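Local structure of protein Amuc_1100 (6KNY) at residues Thr54-Phe59 with Asp198-Val203; Thr171-Glu176 with Leu273-Gln278; Ser100-Gln105 with Ala126-Val131; Asn75-Phe80 with Phe122-Ile127. The protein is of unknown function but is probably tied to the membrane of Akkermansia muciniphila by a transmembrane helix, which this crystallised construct lacks. All coordinates share one frame; numbering follows the deposited sequence. Where two conformers were deposited one is given.

Interaction 1 of 4, residues Thr54-Phe59 with Asp198-Val203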
# COMPACT_ATOMS: atom_id res chain seq x y z
N THR A 54 16.83 12.38 10.91
CA THR A 54 16.15 12.89 12.10
C THR A 54 14.65 13.03 11.86
O THR A 54 13.83 12.54 12.64
CB THR A 54 16.69 14.26 12.51
OG1 THR A 54 18.08 14.17 12.82
CG2 THR A 54 15.95 14.78 13.73
N ALA A 55 14.29 13.72 10.79
CA ALA A 55 12.90 14.10 10.58
C ALA A 55 12.01 12.88 10.39
O ALA A 55 10.84 12.92 10.75
CB ALA A 55 12.79 15.03 9.36
N TYR A 56 12.54 11.80 9.81
CA TYR A 56 11.74 10.64 9.42
C TYR A 56 12.26 9.36 10.08
O TYR A 56 12.08 8.25 9.55
CB TYR A 56 11.70 10.52 7.90
CG TYR A 56 11.11 11.77 7.27
CD1 TYR A 56 9.78 12.14 7.52
CD2 TYR A 56 11.89 12.61 6.49
CE1 TYR A 56 9.24 13.30 6.96
CE2 TYR A 56 11.36 13.78 5.93
CZ TYR A 56 10.04 14.12 6.17
OH TYR A 56 9.52 15.28 5.62
N LYS A 57 12.87 9.52 11.25
CA LYS A 57 13.51 8.41 11.96
C LYS A 57 12.67 7.13 12.04
O LYS A 57 13.20 6.06 11.72
CB LYS A 57 13.91 8.86 13.37
CG LYS A 57 14.68 7.79 14.17
CD LYS A 57 15.23 8.36 15.48
CE LYS A 57 16.08 7.34 16.25
NZ LYS A 57 17.46 7.84 16.55
N PRO A 58 11.39 7.16 12.44
CA PRO A 58 10.66 5.89 12.59
C PRO A 58 10.39 5.19 11.27
O PRO A 58 10.05 4.00 11.28
CB PRO A 58 9.34 6.29 13.27
CG PRO A 58 9.20 7.76 13.07
CD PRO A 58 10.58 8.33 12.85
N PHE A 59 10.56 5.86 10.13
CA PHE A 59 10.32 5.21 8.85
C PHE A 59 11.56 4.57 8.25
O PHE A 59 11.45 3.93 7.20
CB PHE A 59 9.71 6.21 7.87
CG PHE A 59 8.48 6.86 8.41
CD1 PHE A 59 7.34 6.10 8.61
CD2 PHE A 59 8.47 8.19 8.78
CE1 PHE A 59 6.18 6.67 9.13
CE2 PHE A 59 7.32 8.77 9.30
CZ PHE A 59 6.17 8.01 9.46
N ASP A 198 5.15 2.67 10.59
CA ASP A 198 6.37 2.07 10.09
C ASP A 198 6.64 2.39 8.63
O ASP A 198 7.74 2.12 8.15
CB ASP A 198 6.31 0.55 10.23
CG ASP A 198 6.38 0.07 11.68
OD1 ASP A 198 6.92 0.79 12.54
OD2 ASP A 198 5.86 -1.04 11.94
N TYR A 199 5.66 2.94 7.92
CA TYR A 199 5.76 3.19 6.49
C TYR A 199 5.25 4.59 6.21
O TYR A 199 4.21 4.98 6.75
CB TYR A 199 4.96 2.15 5.69
CG TYR A 199 5.49 0.74 5.82
CD1 TYR A 199 6.58 0.31 5.08
CD2 TYR A 199 4.88 -0.18 6.67
CE1 TYR A 199 7.04 -0.99 5.17
CE2 TYR A 199 5.34 -1.49 6.78
CZ TYR A 199 6.43 -1.88 6.03
OH TYR A 199 6.89 -3.17 6.13
N LEU A 200 5.98 5.34 5.38
CA LEU A 200 5.63 6.73 5.07
C LEU A 200 4.93 6.79 3.71
O LEU A 200 5.58 6.63 2.66
CB LEU A 200 6.88 7.61 5.09
CG LEU A 200 6.72 9.10 4.71
CD1 LEU A 200 5.72 9.80 5.62
CD2 LEU A 200 8.11 9.79 4.79
N PHE A 201 3.62 7.03 3.72
CA PHE A 201 2.85 7.30 2.51
C PHE A 201 2.57 8.79 2.46
O PHE A 201 2.06 9.37 3.43
CB PHE A 201 1.52 6.55 2.49
CG PHE A 201 1.64 5.07 2.28
CD1 PHE A 201 1.62 4.54 0.99
CD2 PHE A 201 1.73 4.20 3.37
CE1 PHE A 201 1.72 3.16 0.79
CE2 PHE A 201 1.82 2.83 3.17
CZ PHE A 201 1.81 2.31 1.89
N THR A 202 2.92 9.42 1.34
CA THR A 202 2.66 10.84 1.20
C THR A 202 1.58 11.02 0.14
O THR A 202 1.43 10.20 -0.76
CB THR A 202 3.95 11.60 0.86
OG1 THR A 202 3.70 13.01 0.96
CG2 THR A 202 4.42 11.26 -0.55
N VAL A 203 0.77 12.07 0.30
CA VAL A 203 -0.43 12.24 -0.52
C VAL A 203 -0.07 13.11 -1.71
O VAL A 203 0.20 14.31 -1.56
CB VAL A 203 -1.59 12.84 0.29
CG1 VAL A 203 -2.76 13.18 -0.64
CG2 VAL A 203 -2.04 11.89 1.39

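Interaction 2 of 4, residues Thr171-Glu176 with Leu273-Gln278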
# COMPACT_ATOMS: atom_id res chain seq x y z
N THR A 171 13.35 6.89 -2.77
CA THR A 171 12.70 6.53 -4.03
C THR A 171 11.21 6.49 -3.78
O THR A 171 10.76 5.75 -2.89
CB THR A 171 13.18 5.18 -4.54
OG1 THR A 171 14.57 5.24 -4.85
CG2 THR A 171 12.34 4.71 -5.79
N PRO A 172 10.42 7.31 -4.47
CA PRO A 172 8.97 7.27 -4.28
C PRO A 172 8.37 6.11 -5.05
O PRO A 172 8.79 5.81 -6.17
CB PRO A 172 8.49 8.60 -4.88
CG PRO A 172 9.48 8.84 -6.03
CD PRO A 172 10.83 8.25 -5.53
N MET A 173 7.36 5.48 -4.47
CA MET A 173 6.69 4.36 -5.13
C MET A 173 5.21 4.65 -5.29
O MET A 173 4.48 4.69 -4.28
CB MET A 173 6.92 3.06 -4.36
CG MET A 173 8.42 2.72 -4.23
SD MET A 173 8.67 1.17 -3.35
CE MET A 173 10.47 1.01 -3.39
N PRO A 174 4.70 4.85 -6.51
CA PRO A 174 3.32 5.34 -6.67
C PRO A 174 2.30 4.24 -6.47
O PRO A 174 2.55 3.06 -6.76
CB PRO A 174 3.29 5.85 -8.11
CG PRO A 174 4.30 4.98 -8.81
CD PRO A 174 5.39 4.70 -7.80
N LEU A 175 1.13 4.63 -5.96
CA LEU A 175 -0.06 3.80 -6.01
C LEU A 175 -1.30 4.66 -5.86
O LEU A 175 -1.24 5.80 -5.39
CB LEU A 175 -0.04 2.71 -4.94
CG LEU A 175 -0.09 3.18 -3.50
CD1 LEU A 175 -0.95 2.18 -2.68
CD2 LEU A 175 1.34 3.27 -2.92
N GLU A 176 -2.43 4.08 -6.23
CA GLU A 176 -3.73 4.72 -6.08
C GLU A 176 -4.66 3.75 -5.36
O GLU A 176 -4.66 2.56 -5.65
CB GLU A 176 -4.37 5.05 -7.44
CG GLU A 176 -3.53 5.86 -8.40
CD GLU A 176 -4.27 6.10 -9.73
OE1 GLU A 176 -5.51 5.92 -9.76
OE2 GLU A 176 -3.61 6.43 -10.73
N LEU A 273 4.60 6.07 -1.71
CA LEU A 273 5.30 5.41 -0.63
C LEU A 273 6.77 5.81 -0.69
O LEU A 273 7.41 5.68 -1.74
CB LEU A 273 5.15 3.89 -0.77
CG LEU A 273 5.99 2.98 0.15
CD1 LEU A 273 5.60 3.18 1.61
CD2 LEU A 273 5.87 1.50 -0.31
N VAL A 274 7.32 6.30 0.41
CA VAL A 274 8.68 6.82 0.41
C VAL A 274 9.62 5.70 0.86
O VAL A 274 9.57 5.26 2.01
CB VAL A 274 8.78 8.05 1.32
CG1 VAL A 274 10.22 8.57 1.39
CG2 VAL A 274 7.81 9.15 0.82
N HIS A 275 10.47 5.22 -0.06
CA HIS A 275 11.51 4.26 0.30
C HIS A 275 12.82 5.00 0.55
O HIS A 275 13.40 5.58 -0.38
CB HIS A 275 11.73 3.19 -0.77
CG HIS A 275 12.78 2.19 -0.37
ND1 HIS A 275 14.09 2.28 -0.77
CD2 HIS A 275 12.72 1.14 0.49
CE1 HIS A 275 14.79 1.31 -0.22
NE2 HIS A 275 13.98 0.59 0.54
N PHE A 276 13.31 4.95 1.79
CA PHE A 276 14.59 5.56 2.15
C PHE A 276 15.74 4.65 1.72
O PHE A 276 15.75 3.46 2.03
CB PHE A 276 14.63 5.82 3.66
CG PHE A 276 13.64 6.84 4.09
CD1 PHE A 276 13.94 8.20 4.03
CD2 PHE A 276 12.37 6.45 4.51
CE1 PHE A 276 12.99 9.16 4.38
CE2 PHE A 276 11.42 7.41 4.86
CZ PHE A 276 11.72 8.76 4.79
N ASN A 277 16.69 5.22 0.98
CA ASN A 277 17.64 4.40 0.23
C ASN A 277 18.95 4.17 0.98
O ASN A 277 19.45 3.04 1.00
CB ASN A 277 17.91 5.04 -1.13
CG ASN A 277 16.75 4.88 -2.09
OD1 ASN A 277 15.97 3.91 -1.96
ND2 ASN A 277 16.60 5.82 -3.03
N GLN A 278 19.51 5.20 1.58
CA GLN A 278 20.82 5.01 2.21
C GLN A 278 20.94 5.96 3.41
O GLN A 278 21.85 6.79 3.48
CB GLN A 278 21.95 5.22 1.18
CG GLN A 278 22.15 6.64 0.65
CD GLN A 278 21.54 6.89 -0.72
OE1 GLN A 278 21.22 5.96 -1.46
NE2 GLN A 278 21.37 8.17 -1.06

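Interaction 3 of 4, residues Ser100-Gln105 with Ala126-Val131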
# COMPACT_ATOMS: atom_id res chain seq x y z
N SER A 100 -8.13 -6.98 -4.44
CA SER A 100 -7.64 -7.98 -3.50
C SER A 100 -6.21 -8.38 -3.82
O SER A 100 -5.53 -8.92 -2.96
CB SER A 100 -8.52 -9.23 -3.51
OG SER A 100 -8.47 -9.89 -4.77
N TRP A 101 -5.72 -8.06 -5.02
CA TRP A 101 -4.35 -8.37 -5.38
C TRP A 101 -3.36 -7.29 -4.95
O TRP A 101 -2.17 -7.42 -5.26
CB TRP A 101 -4.24 -8.59 -6.89
CG TRP A 101 -4.71 -9.94 -7.29
CD1 TRP A 101 -5.91 -10.26 -7.87
CD2 TRP A 101 -4.00 -11.18 -7.13
NE1 TRP A 101 -5.99 -11.62 -8.09
CE2 TRP A 101 -4.83 -12.21 -7.64
CE3 TRP A 101 -2.75 -11.52 -6.61
CZ2 TRP A 101 -4.45 -13.55 -7.64
CZ3 TRP A 101 -2.37 -12.86 -6.61
CH2 TRP A 101 -3.21 -13.86 -7.12
N LEU A 102 -3.83 -6.23 -4.29
CA LEU A 102 -2.97 -5.25 -3.62
C LEU A 102 -2.06 -4.49 -4.59
O LEU A 102 -0.99 -4.01 -4.19
CB LEU A 102 -2.13 -5.91 -2.53
CG LEU A 102 -2.96 -6.46 -1.37
CD1 LEU A 102 -2.11 -7.36 -0.47
CD2 LEU A 102 -3.60 -5.32 -0.56
N GLY A 103 -2.45 -4.40 -5.87
CA GLY A 103 -1.64 -3.78 -6.90
C GLY A 103 -0.70 -4.71 -7.63
O GLY A 103 0.04 -4.26 -8.52
N PHE A 104 -0.69 -6.00 -7.30
CA PHE A 104 0.30 -6.92 -7.85
C PHE A 104 -0.33 -8.05 -8.64
O PHE A 104 0.22 -9.16 -8.71
CB PHE A 104 1.17 -7.49 -6.72
CG PHE A 104 1.91 -6.45 -5.90
CD1 PHE A 104 3.20 -6.04 -6.26
CD2 PHE A 104 1.35 -5.92 -4.75
CE1 PHE A 104 3.90 -5.12 -5.47
CE2 PHE A 104 2.04 -4.99 -3.96
CZ PHE A 104 3.31 -4.59 -4.32
N GLN A 105 -1.49 -7.81 -9.28
CA GLN A 105 -2.12 -8.88 -10.05
C GLN A 105 -1.25 -9.30 -11.23
O GLN A 105 -1.34 -10.43 -11.70
CB GLN A 105 -3.51 -8.47 -10.56
CG GLN A 105 -4.29 -9.66 -11.17
CD GLN A 105 -5.75 -9.34 -11.48
OE1 GLN A 105 -6.10 -8.19 -11.75
NE2 GLN A 105 -6.61 -10.36 -11.44
N ALA A 126 4.34 -2.87 2.76
CA ALA A 126 3.79 -1.57 3.11
C ALA A 126 2.33 -1.43 2.67
O ALA A 126 1.48 -0.96 3.44
CB ALA A 126 4.64 -0.45 2.49
N ILE A 127 2.03 -1.83 1.44
CA ILE A 127 0.66 -1.74 0.94
C ILE A 127 -0.25 -2.68 1.73
O ILE A 127 -1.35 -2.29 2.16
CB ILE A 127 0.60 -2.04 -0.58
CG1 ILE A 127 1.35 -0.97 -1.37
CG2 ILE A 127 -0.88 -2.16 -1.06
CD1 ILE A 127 1.50 -1.26 -2.88
N ASN A 128 0.21 -3.91 1.98
CA ASN A 128 -0.55 -4.84 2.81
C ASN A 128 -0.90 -4.23 4.16
O ASN A 128 -2.02 -4.38 4.64
CB ASN A 128 0.22 -6.14 3.04
CG ASN A 128 -0.59 -7.13 3.87
OD1 ASN A 128 -1.65 -7.60 3.44
ND2 ASN A 128 -0.15 -7.39 5.08
N SER A 129 0.07 -3.58 4.80
CA SER A 129 -0.18 -2.98 6.11
C SER A 129 -1.19 -1.84 6.00
O SER A 129 -2.10 -1.72 6.84
CB SER A 129 1.13 -2.50 6.72
OG SER A 129 0.87 -1.79 7.91
N LEU A 130 -1.03 -0.99 4.98
CA LEU A 130 -1.96 0.13 4.77
C LEU A 130 -3.39 -0.35 4.54
O LEU A 130 -4.32 0.11 5.21
CB LEU A 130 -1.50 0.96 3.55
CG LEU A 130 -2.45 2.10 3.14
CD1 LEU A 130 -2.78 3.01 4.33
CD2 LEU A 130 -1.85 2.91 1.99
N VAL A 131 -3.59 -1.25 3.59
CA VAL A 131 -4.95 -1.67 3.29
C VAL A 131 -5.59 -2.32 4.51
O VAL A 131 -6.78 -2.13 4.79
CB VAL A 131 -4.96 -2.58 2.05
CG1 VAL A 131 -6.37 -3.13 1.81
CG2 VAL A 131 -4.51 -1.78 0.84

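Interaction 4 of 4, residues Asn75-Phe80 with Phe122-Ile127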
# COMPACT_ATOMS: atom_id res chain seq x y z
N ASN A 75 4.38 -16.16 -3.08
CA ASN A 75 3.72 -16.88 -1.99
C ASN A 75 3.26 -15.91 -0.91
O ASN A 75 2.18 -16.07 -0.34
CB ASN A 75 4.67 -17.96 -1.46
CG ASN A 75 4.39 -18.35 -0.03
OD1 ASN A 75 3.43 -19.09 0.24
ND2 ASN A 75 5.22 -17.89 0.89
N GLU A 76 4.05 -14.87 -0.64
CA GLU A 76 3.62 -13.84 0.31
C GLU A 76 2.43 -13.05 -0.24
O GLU A 76 1.48 -12.74 0.49
CB GLU A 76 4.78 -12.90 0.63
CG GLU A 76 4.47 -11.89 1.73
CD GLU A 76 5.64 -10.95 2.01
OE1 GLU A 76 6.39 -10.62 1.07
OE2 GLU A 76 5.81 -10.56 3.19
N LEU A 77 2.45 -12.74 -1.54
CA LEU A 77 1.34 -12.03 -2.17
C LEU A 77 0.02 -12.81 -2.04
O LEU A 77 -1.02 -12.24 -1.67
CB LEU A 77 1.66 -11.77 -3.64
CG LEU A 77 0.53 -11.24 -4.53
CD1 LEU A 77 -0.02 -9.88 -4.02
CD2 LEU A 77 0.94 -11.18 -6.00
N LYS A 78 0.07 -14.09 -2.36
CA LYS A 78 -1.11 -14.95 -2.29
C LYS A 78 -1.64 -15.03 -0.86
O LYS A 78 -2.85 -14.94 -0.64
CB LYS A 78 -0.78 -16.35 -2.81
CG LYS A 78 -1.16 -16.58 -4.26
CD LYS A 78 -0.18 -17.52 -4.95
CE LYS A 78 -0.24 -17.37 -6.46
NZ LYS A 78 -1.15 -18.37 -7.08
N THR A 79 -0.74 -15.20 0.09
CA THR A 79 -1.12 -15.29 1.50
C THR A 79 -1.79 -14.01 1.96
O THR A 79 -2.86 -14.04 2.59
CB THR A 79 0.11 -15.57 2.36
OG1 THR A 79 0.71 -16.81 1.97
CG2 THR A 79 -0.26 -15.60 3.85
N PHE A 80 -1.18 -12.86 1.66
CA PHE A 80 -1.76 -11.57 2.03
C PHE A 80 -3.13 -11.40 1.40
O PHE A 80 -4.07 -10.91 2.04
CB PHE A 80 -0.83 -10.43 1.60
CG PHE A 80 0.37 -10.25 2.50
CD1 PHE A 80 0.43 -10.88 3.74
CD2 PHE A 80 1.43 -9.43 2.12
CE1 PHE A 80 1.53 -10.70 4.57
CE2 PHE A 80 2.53 -9.25 2.96
CZ PHE A 80 2.58 -9.88 4.18
N PHE A 122 9.23 -5.13 -0.11
CA PHE A 122 9.04 -3.93 0.70
C PHE A 122 7.72 -3.26 0.34
O PHE A 122 6.92 -2.94 1.21
CB PHE A 122 10.19 -2.95 0.48
CG PHE A 122 9.90 -1.55 0.98
CD1 PHE A 122 10.02 -1.25 2.33
CD2 PHE A 122 9.46 -0.57 0.11
CE1 PHE A 122 9.73 0.04 2.79
CE2 PHE A 122 9.18 0.71 0.57
CZ PHE A 122 9.31 1.01 1.90
N GLU A 123 7.47 -3.07 -0.96
CA GLU A 123 6.25 -2.39 -1.40
C GLU A 123 5.01 -3.19 -1.03
O GLU A 123 4.01 -2.63 -0.57
CB GLU A 123 6.30 -2.13 -2.91
CG GLU A 123 5.22 -1.17 -3.34
CD GLU A 123 5.30 -0.80 -4.80
OE1 GLU A 123 5.81 -1.61 -5.60
OE2 GLU A 123 4.82 0.30 -5.14
N LEU A 124 5.06 -4.51 -1.22
CA LEU A 124 3.94 -5.36 -0.84
C LEU A 124 3.68 -5.31 0.66
O LEU A 124 2.52 -5.24 1.09
CB LEU A 124 4.22 -6.79 -1.30
CG LEU A 124 3.27 -7.89 -0.80
CD1 LEU A 124 1.80 -7.55 -1.06
CD2 LEU A 124 3.65 -9.26 -1.41
N LYS A 125 4.74 -5.35 1.48
CA LYS A 125 4.51 -5.31 2.93
C LYS A 125 3.90 -3.99 3.36
O LYS A 125 3.01 -3.96 4.22
CB LYS A 125 5.82 -5.57 3.70
CG LYS A 125 6.23 -7.05 3.69
CD LYS A 125 6.04 -7.78 5.05
CE LYS A 125 6.70 -9.17 5.13
NZ LYS A 125 5.80 -10.30 5.57
N ALA A 126 4.34 -2.87 2.76
CA ALA A 126 3.79 -1.57 3.11
C ALA A 126 2.33 -1.43 2.67
O ALA A 126 1.48 -0.96 3.44
CB ALA A 126 4.64 -0.45 2.49
N ILE A 127 2.03 -1.83 1.44
CA ILE A 127 0.66 -1.74 0.94
C ILE A 127 -0.25 -2.68 1.73
O ILE A 127 -1.35 -2.29 2.16
CB ILE A 127 0.60 -2.04 -0.58
CG1 ILE A 127 1.35 -0.97 -1.37
CG2 ILE A 127 -0.88 -2.16 -1.06
CD1 ILE A 127 1.50 -1.26 -2.88

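Interaction 1 of 4, residues Thr54-Phe59 with Asp198-Val203
The carbonyl O of Y56 is gripped by one backbone hydrogen bond, from F59 N at 2.9 Å; D198 O, across the contact, likewise has one, with S62 OG. The first closes a tight turn just after helix 51-55, and the turn sets the F59 ring against the approach to edge strand 201-210 of the mixed sheet. No hydrogen bond joins the two segments; the central contact is a CH-pi one. F59 has its CG anti to the carbonyl carbon (chi1 -55°), which lays the ring against residues 198-200. L200 CB sits over one face, 3.9 Å from the F59 ring centroid and 16° off its normal, while P58 CG lies over the opposite face. The carbonyl carbon of D198 lies at the ring's edge, and F59 CD1 comes to 3.5 Å from Y199 C, so the aromatic group leans on main chain as well as on leucine. L200, with CG anti to its backbone N (chi1 177°), crosses F59 at about a right angle and splits its branches between the two aromatics. F276 of strand 265-276 touches Y56, F59 and L200. One L200 methyl, CD1, reaches F59 CE2 at 4.1 Å; the other, CD2, meets Y56 CD1 at 4.0 Å.

Interaction 2 of 4, residues Thr171-Glu176 with Leu273-Gln278
M173 of strand 170-181 runs fully extended beyond CG beside strand 265-276, its antiparallel neighbour in the mixed sheet. Its CB lies 4.1 Å from L273 CB, CG lies near L273 O, and SD comes to 4.1 Å from L273 CD2. CE ends 3.6 Å from H275 CB. Beneath this row M173 with L273 and T171 with H275 are hydrogen-bonded pairs, P172 with V274 the non-hydrogen-bonded one between. T171 N reaches H275 O at 2.7 Å, in the carbonyl plane, whereas H275 N approaches T171 O from above its plane. Past the strand end, the N277 amide links T171 to H275 of its own strand. Its ND2 gives a straight bond (166°) to T171 OG1 at 2.8 Å, and also bonds A168 O; its OD1 accepts H275 ND1 at 2.8 Å, nearly in the ring plane. A leucine in place of N277 would remove all three amide bonds and would probably loosen the strand end and the hold on the imidazole's rotation. H275 NE2 bonds S63 O. With an amide oxygen at ND1 and a main-chain oxygen at NE2, the ring appears to donate from both nitrogens, an environment likely to favour the charged imidazolium.

Interaction 3 of 4, residues Ser100-Gln105 with Ala126-Val131
L102 takes a positive phi (63°) just beyond helix 97-100, and with CG anti to its carbonyl carbon (chi1 -66°) its side chain is aimed at helix 117-134. G103 follows with another positive phi (90°), so W101-F104 forms a type I' beta turn, closed by F104 N to W101 O at 2.9 Å. A side chain at G103 would be jammed against the carbonyl O of L102. F104, its CG likewise anti to its carbonyl carbon, brings its ring to the same helix. The turn thus offers two apolar groups, and I127, N128 and V131 receive them. L102 CD2 packs against V131 CG2 at 3.9 Å and, a little farther off, I127 CG2 at 4.2 Å, while its other methyl, CD1, meets N128 OD1 at 3.9 Å. F104 and I127 approach tip to tip, with I127 CD1 3.9 Å from F104 CE2. I127 also lies against the turn's backbone: its CG2 is 3.6 Å from L102 O. The F104 ring is flanked in plane by W101 O at its edge and stacks edge-to-face with F73. Helix 70-91 touches L102 through L84, and R147 NE bonds to G103 O, so the turn is held from several directions. No hydrogen bond crosses between residues 100-105 and 126-131. The attraction is therefore chiefly dispersion and the exclusion of water among buried methyls, with hydrogen bonds closing the turn and the helix internally and tying G103 O to R147.

Interaction 4 of 4, residues Asn75-Phe80 with Phe122-Ile127
L124 lies at the middle of this helix pair, its two methyls packed against F80, L77 and E76 of helix 70-91. L124 CD1 touches the edge of the F80 ring, 3.7 Å from F80 CD2 and in the ring plane, while L124 CD2 sits 3.7 Å from L77 N and against L77 CB. Beside this apolar patch E76 and K125 make a salt bridge. E76 OE2 to K125 NZ is modelled as very short, at 2.4 Å, and the place of OE2 is less sure, so the pairing is sounder than its length. K125 NZ also stands 3.5 Å from F80 CZ, at the ring's edge and not over a face. An alanine at L124 would lose both methyls and would probably leave F80 and L77 poorly packed. Torsions place the charges: E76 extends with CG anti to its backbone N (chi1 -173°), laying CG over one face of F80, while K125 bends at chi2 and chi4 to meet the carboxylate at about a right angle. Farther out, N75 O accepts both T79 N and T79 OG1 within the helical turn. The segments run nearly parallel, 11° between directions, with axes 10.8 Å apart. W101 touches L77, and Y199 touches K125 and A126; F122, A126 and I127 turn instead to strands 170-181 and 265-276, which puts helix 117-134 between helix 70-91 and the sheet.

Interaction 3 is buried near the chain's centre, interactions 2 and 4 are partly buried, and interaction 1 is a surface contact. Interactions 3 and 4 both use helix 117-134, their segments overlapping at A126 and I127: one meets a turn chiefly through apolar groups, with no hydrogen bond across, the other a parallel helix with a salt bridge beside the leucine packing. Interactions 1 and 2 meet in the sheet, where strands 201-210 and 265-276 are neighbours, L200 O to V274 N probably bonding, yet interaction 2 is dominated by backbone hydrogen bonds and interaction 1 by aromatic packing. L273 and M173 of interaction 2 pack on helix 117-134, joining the sheet to the helical layer.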